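Local coordinates for protein endoglucanase (Ruminococcus champanellensis, PDB 6WQV) that probably hydrolyses internal beta-1,4 linkages of cellulose and related plant cell-wall polysaccharides as a broad-specificity endoglucanase of glycoside hydrolase family 5, at residues Trp27-Gly30 / Asn31-Asp34; Met97-Val100 / Gln101-Asn105. All blocks are in the same frame, centred on the assembly; numbering follows the deposited sequence.

Contact 1: residues Trp27-Gly30 / Asn31-Asp34. With BGC (beta-D-glucopyranose), chain E.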
loop_
_atom_site.group_PDB
_atom_site.type_symbol
_atom_site.label_atom_id
_atom_site.label_comp_id
_atom_site.label_asym_id
_atom_site.label_seq_id
_atom_site.Cartn_x
_atom_site.Cartn_y
_atom_site.Cartn_z
ATOM N N TRP A 27 -2.864 -3.492 -8.397
ATOM C CA TRP A 27 -2.373 -2.255 -8.997
ATOM C C TRP A 27 -2.640 -1.110 -8.035
ATOM O O TRP A 27 -3.738 -1.008 -7.468
ATOM C CB TRP A 27 -3.126 -2.030 -10.311
ATOM C CG TRP A 27 -2.769 -0.859 -11.168
ATOM C CD1 TRP A 27 -1.832 -0.829 -12.162
ATOM C CD2 TRP A 27 -3.397 0.428 -11.161
ATOM N NE1 TRP A 27 -1.840 0.408 -12.782
ATOM C CE2 TRP A 27 -2.781 1.196 -12.176
ATOM C CE3 TRP A 27 -4.412 1.014 -10.394
ATOM C CZ2 TRP A 27 -3.148 2.522 -12.431
ATOM C CZ3 TRP A 27 -4.783 2.330 -10.660
ATOM C CH2 TRP A 27 -4.148 3.066 -11.673
ATOM N N ASN A 28 -1.616 -0.274 -7.825
ATOM C CA ASN A 28 -1.726 0.910 -6.977
ATOM C C ASN A 28 -2.070 2.127 -7.829
ATOM O O ASN A 28 -1.412 2.381 -8.844
ATOM C CB ASN A 28 -0.390 1.258 -6.296
ATOM C CG ASN A 28 -0.094 0.443 -5.055
ATOM O OD1 ASN A 28 -0.534 0.773 -3.953
ATOM N ND2 ASN A 28 0.696 -0.599 -5.224
ATOM N N LEU A 29 -3.046 2.912 -7.363
ATOM C CA LEU A 29 -3.339 4.249 -7.900
ATOM C C LEU A 29 -2.358 5.255 -7.290
ATOM O O LEU A 29 -2.692 6.056 -6.409
ATOM C CB LEU A 29 -4.779 4.615 -7.569
ATOM C CG LEU A 29 -5.336 5.920 -8.140
ATOM C CD1 LEU A 29 -5.542 5.834 -9.644
ATOM C CD2 LEU A 29 -6.630 6.315 -7.463
ATOM N N GLY A 30 -1.120 5.193 -7.764
ATOM C CA GLY A 30 -0.051 5.939 -7.127
ATOM C C GLY A 30 0.025 7.403 -7.523
ATOM O O GLY A 30 -0.397 7.823 -8.605
ATOM N N ASN A 31 0.611 8.203 -6.619
ATOM C CA ASN A 31 0.837 9.641 -6.813
ATOM C C ASN A 31 -0.457 10.411 -7.122
ATOM O O ASN A 31 -0.451 11.398 -7.867
ATOM C CB ASN A 31 1.900 9.914 -7.887
ATOM C CG ASN A 31 3.317 9.771 -7.374
ATOM O OD1 ASN A 31 3.534 9.299 -6.257
ATOM N ND2 ASN A 31 4.283 10.182 -8.180
ATOM N N THR A 32 -1.557 9.980 -6.500
ATOM C CA THR A 32 -2.896 10.482 -6.776
ATOM C C THR A 32 -3.491 10.993 -5.476
ATOM O O THR A 32 -3.198 12.128 -5.073
ATOM C CB THR A 32 -3.682 9.383 -7.505
ATOM O OG1 THR A 32 -2.948 8.970 -8.675
ATOM C CG2 THR A 32 -5.040 9.852 -7.945
ATOM N N LEU A 33 -4.353 10.225 -4.795
ATOM C CA LEU A 33 -4.904 10.691 -3.518
ATOM C C LEU A 33 -3.850 10.728 -2.419
ATOM O O LEU A 33 -4.108 11.306 -1.353
ATOM C CB LEU A 33 -6.095 9.829 -3.108
ATOM C CG LEU A 33 -7.230 9.751 -4.142
ATOM C CD1 LEU A 33 -8.373 8.882 -3.599
ATOM C CD2 LEU A 33 -7.716 11.138 -4.558
ATOM N N ASP A 34 -2.672 10.142 -2.672
ATOM C CA ASP A 34 -1.518 10.199 -1.782
ATOM C C ASP A 34 -0.661 11.449 -1.976
ATOM O O ASP A 34 0.232 11.695 -1.156
ATOM C CB ASP A 34 -0.636 8.945 -1.941
ATOM C CG ASP A 34 -0.377 8.547 -3.408
ATOM O OD1 ASP A 34 -1.336 8.509 -4.210
ATOM O OD2 ASP A 34 0.789 8.231 -3.734
HETATM C C2 BGC E . 6.735 7.832 -6.054
HETATM C C3 BGC E . 7.425 9.131 -6.316
HETATM C C4 BGC E . 7.059 10.190 -5.308
HETATM C C5 BGC E . 7.305 9.712 -3.894
HETATM C C6 BGC E . 6.826 10.627 -2.812
HETATM C C1 BGC E . 6.985 7.344 -4.633
HETATM O O2 BGC E . 7.180 6.822 -6.992
HETATM O O3 BGC E . 7.066 9.586 -7.669
HETATM O O4 BGC E . 7.929 11.370 -5.483
HETATM O O5 BGC E . 6.590 8.422 -3.681
HETATM O O6 BGC E . 7.294 10.159 -1.543
HETATM O O HOH W 1 -4.583 7.325 -4.774
#

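Contact 2: residues Met97-Val100 / Gln101-Asn105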
loop_
_atom_site.group_PDB
_atom_site.type_symbol
_atom_site.label_atom_id
_atom_site.label_comp_id
_atom_site.label_asym_id
_atom_site.label_seq_id
_atom_site.Cartn_x
_atom_site.Cartn_y
_atom_site.Cartn_z
ATOM N N MET A 97 -13.300 13.333 1.994
ATOM C CA MET A 97 -13.844 12.013 2.281
ATOM C C MET A 97 -14.782 11.564 1.168
ATOM O O MET A 97 -14.765 10.393 0.778
ATOM C CB MET A 97 -14.549 12.015 3.638
ATOM C CG MET A 97 -15.003 10.637 4.097
ATOM S SD MET A 97 -13.645 9.526 4.543
ATOM C CE MET A 97 -13.316 9.978 6.243
ATOM N N ASN A 98 -15.583 12.495 0.625
ATOM C CA ASN A 98 -16.503 12.156 -0.457
ATOM C C ASN A 98 -15.742 11.715 -1.700
ATOM O O ASN A 98 -16.134 10.750 -2.367
ATOM C CB ASN A 98 -17.399 13.348 -0.806
ATOM C CG ASN A 98 -18.439 13.648 0.257
ATOM O OD1 ASN A 98 -18.686 12.841 1.152
ATOM N ND2 ASN A 98 -19.063 14.813 0.157
ATOM N N ARG A 99 -14.661 12.415 -2.039
ATOM C CA ARG A 99 -13.887 12.022 -3.213
ATOM C C ARG A 99 -13.222 10.670 -3.009
ATOM O O ARG A 99 -13.208 9.833 -3.922
ATOM C CB ARG A 99 -12.853 13.097 -3.555
ATOM C CG ARG A 99 -11.976 12.739 -4.743
ATOM C CD ARG A 99 -12.781 12.460 -6.001
ATOM N NE ARG A 99 -11.887 12.056 -7.082
ATOM C CZ ARG A 99 -12.272 11.434 -8.193
ATOM N NH1 ARG A 99 -13.541 11.124 -8.395
ATOM N NH2 ARG A 99 -11.363 11.104 -9.099
ATOM N N VAL A 100 -12.645 10.431 -1.823
ATOM C CA VAL A 100 -12.050 9.128 -1.554
ATOM C C VAL A 100 -13.087 8.031 -1.764
ATOM O O VAL A 100 -12.804 6.993 -2.375
ATOM C CB VAL A 100 -11.449 9.083 -0.133
ATOM C CG1 VAL A 100 -10.964 7.673 0.189
ATOM C CG2 VAL A 100 -10.301 10.062 0.015
ATOM N N GLN A 101 -14.304 8.245 -1.268
ATOM C CA GLN A 101 -15.345 7.233 -1.440
ATOM C C GLN A 101 -15.691 7.032 -2.912
ATOM O O GLN A 101 -15.927 5.895 -3.346
ATOM C CB GLN A 101 -16.583 7.597 -0.627
ATOM C CG GLN A 101 -17.695 6.579 -0.771
ATOM C CD GLN A 101 -18.749 6.722 0.293
ATOM O OE1 GLN A 101 -19.045 7.828 0.741
ATOM N NE2 GLN A 101 -19.329 5.601 0.708
ATOM N N GLU A 102 -15.740 8.116 -3.693
ATOM C CA GLU A 102 -15.986 7.987 -5.131
ATOM C C GLU A 102 -14.955 7.075 -5.787
ATOM O O GLU A 102 -15.298 6.231 -6.629
ATOM C CB GLU A 102 -15.930 9.363 -5.803
ATOM C CG GLU A 102 -17.108 10.287 -5.555
ATOM C CD GLU A 102 -17.003 11.625 -6.300
ATOM O OE1 GLU A 102 -16.059 11.824 -7.102
ATOM O OE2 GLU A 102 -17.882 12.485 -6.081
ATOM N N VAL A 103 -13.677 7.260 -5.454
ATOM C CA VAL A 103 -12.609 6.486 -6.078
ATOM C C VAL A 103 -12.644 5.040 -5.597
ATOM O O VAL A 103 -12.490 4.100 -6.388
ATOM C CB VAL A 103 -11.246 7.146 -5.817
ATOM C CG1 VAL A 103 -10.121 6.243 -6.284
ATOM C CG2 VAL A 103 -11.162 8.500 -6.512
ATOM N N VAL A 104 -12.835 4.832 -4.291
ATOM C CA VAL A 104 -13.030 3.478 -3.785
ATOM C C VAL A 104 -14.163 2.788 -4.532
ATOM O O VAL A 104 -14.054 1.615 -4.912
ATOM C CB VAL A 104 -13.265 3.500 -2.264
ATOM C CG1 VAL A 104 -13.760 2.143 -1.775
ATOM C CG2 VAL A 104 -11.977 3.898 -1.566
ATOM N N ASN A 105 -15.259 3.510 -4.786
ATOM C CA ASN A 105 -16.391 2.891 -5.468
ATOM C C ASN A 105 -16.061 2.508 -6.908
ATOM O O ASN A 105 -16.617 1.529 -7.419
ATOM C CB ASN A 105 -17.628 3.786 -5.410
ATOM C CG ASN A 105 -18.309 3.755 -4.066
ATOM O OD1 ASN A 105 -18.065 2.861 -3.246
ATOM N ND2 ASN A 105 -19.165 4.732 -3.819
#

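Contact 1: residues Trp27-Gly30 / Asn31-Asp34
At the C-terminal mouth of the TIM barrel, where the first strand gives way to its loop, Gly30 and Thr32 meet across a tight turn that carries Asn31 into the glycan pocket. Leu29, at the centre of an inverse gamma turn, begins the bend. Thr32 OG1 donates to Gly30 O at 2.8 Å, approaching from above the carbonyl plane, 61° out of it; Arg338 bonds to both of these oxygens and ties the turn to a later loop. Thr32 turns its hydroxyl to the backbone-N side (chi1 -55°), which leaves CG2 to pack 3.9 Å from Leu29 CD2; the two side chains cross at about a right angle. The carboxylate of Asp34 folds back over the turn and grips two successive amides: Thr32 N reaches Asp34 OD1 at 2.7 Å from above the carboxylate plane, while Asn31 N meets the syn lone pair of Asp34 OD2 at 2.9 Å. A water accepts from Leu33 N and donates to Leu29 O, bridging the bend. Trp321 of strand 318-322 touches the side chains of both Asn31 and Asp34. Held in this way, Asn31 directs its amide at a glucose unit, with ND2 donating to BGC O3 over 2.9 Å at 164°.

Contact 2: residues Met97-Val100 / Gln101-Asn105
Arg99 NH1 donates to Glu102 OE1 at 2.9 Å, a salt bridge spanning three residues of helix 94-108. The carboxylate oxygen lies at the edge of the guanidinium, in its plane, and is met nearly along its own C-O bond, although the two flat groups stand 85° apart. Arg99 gets there by a bend at chi2 (57°), which turns the chain along the helix and lays the guanidinium against Val103: CG2 of that valine sits over the centre of one face, 3.6 Å from Arg99 CZ. The other nitrogens are engaged as well: NE forms a salt bridge with Glu50 and NH2 a hydrogen bond with the carbonyl oxygen of Thr58, while NH1 also bonds to Tyr106, so the group's rotation is fixed from several directions. A leucine in place of Arg99 would probably leave the carboxylates of Glu102 and Glu50 without their cationic mate and take the flat group away from Val103 CG2. The helix backbone keeps its regular bonds, among them Val104 N to Val100 O at 2.9 Å and nearly straight (176°). Helix 94-108 links strands 73-76 and 113-117 in a beta-alpha-beta unit; Val100 and Val104 pack on Leu116 and Cys114 of strand 113-117, whereas Asn98 and Gln101 both reach Arg149 at the end of the following helix, 129-149.

In the fold
The two contacts touch through aliphatic side chains: Val103 of contact 2 packs by CG1 on Leu29 CD2 at 3.7 Å, and Leu33 of contact 1 lies against the same valine, joining the end of the first strand and its loop to helix 94-108. Their centres are about 13 Å apart. Contact 1 lies deeper, about 9 Å from the centre of the chain, with all its touching residues buried; contact 2, at about 17 Å, runs from a buried apolar side to the exposed Glu102. Correspondingly, in contact 1 a carboxylate binds backbone amides of the turn that presents Asn31 to the sugar, whereas in contact 2 it pairs with an arginine. Glu50 touches Thr32 and Leu33 and also pairs with Arg99.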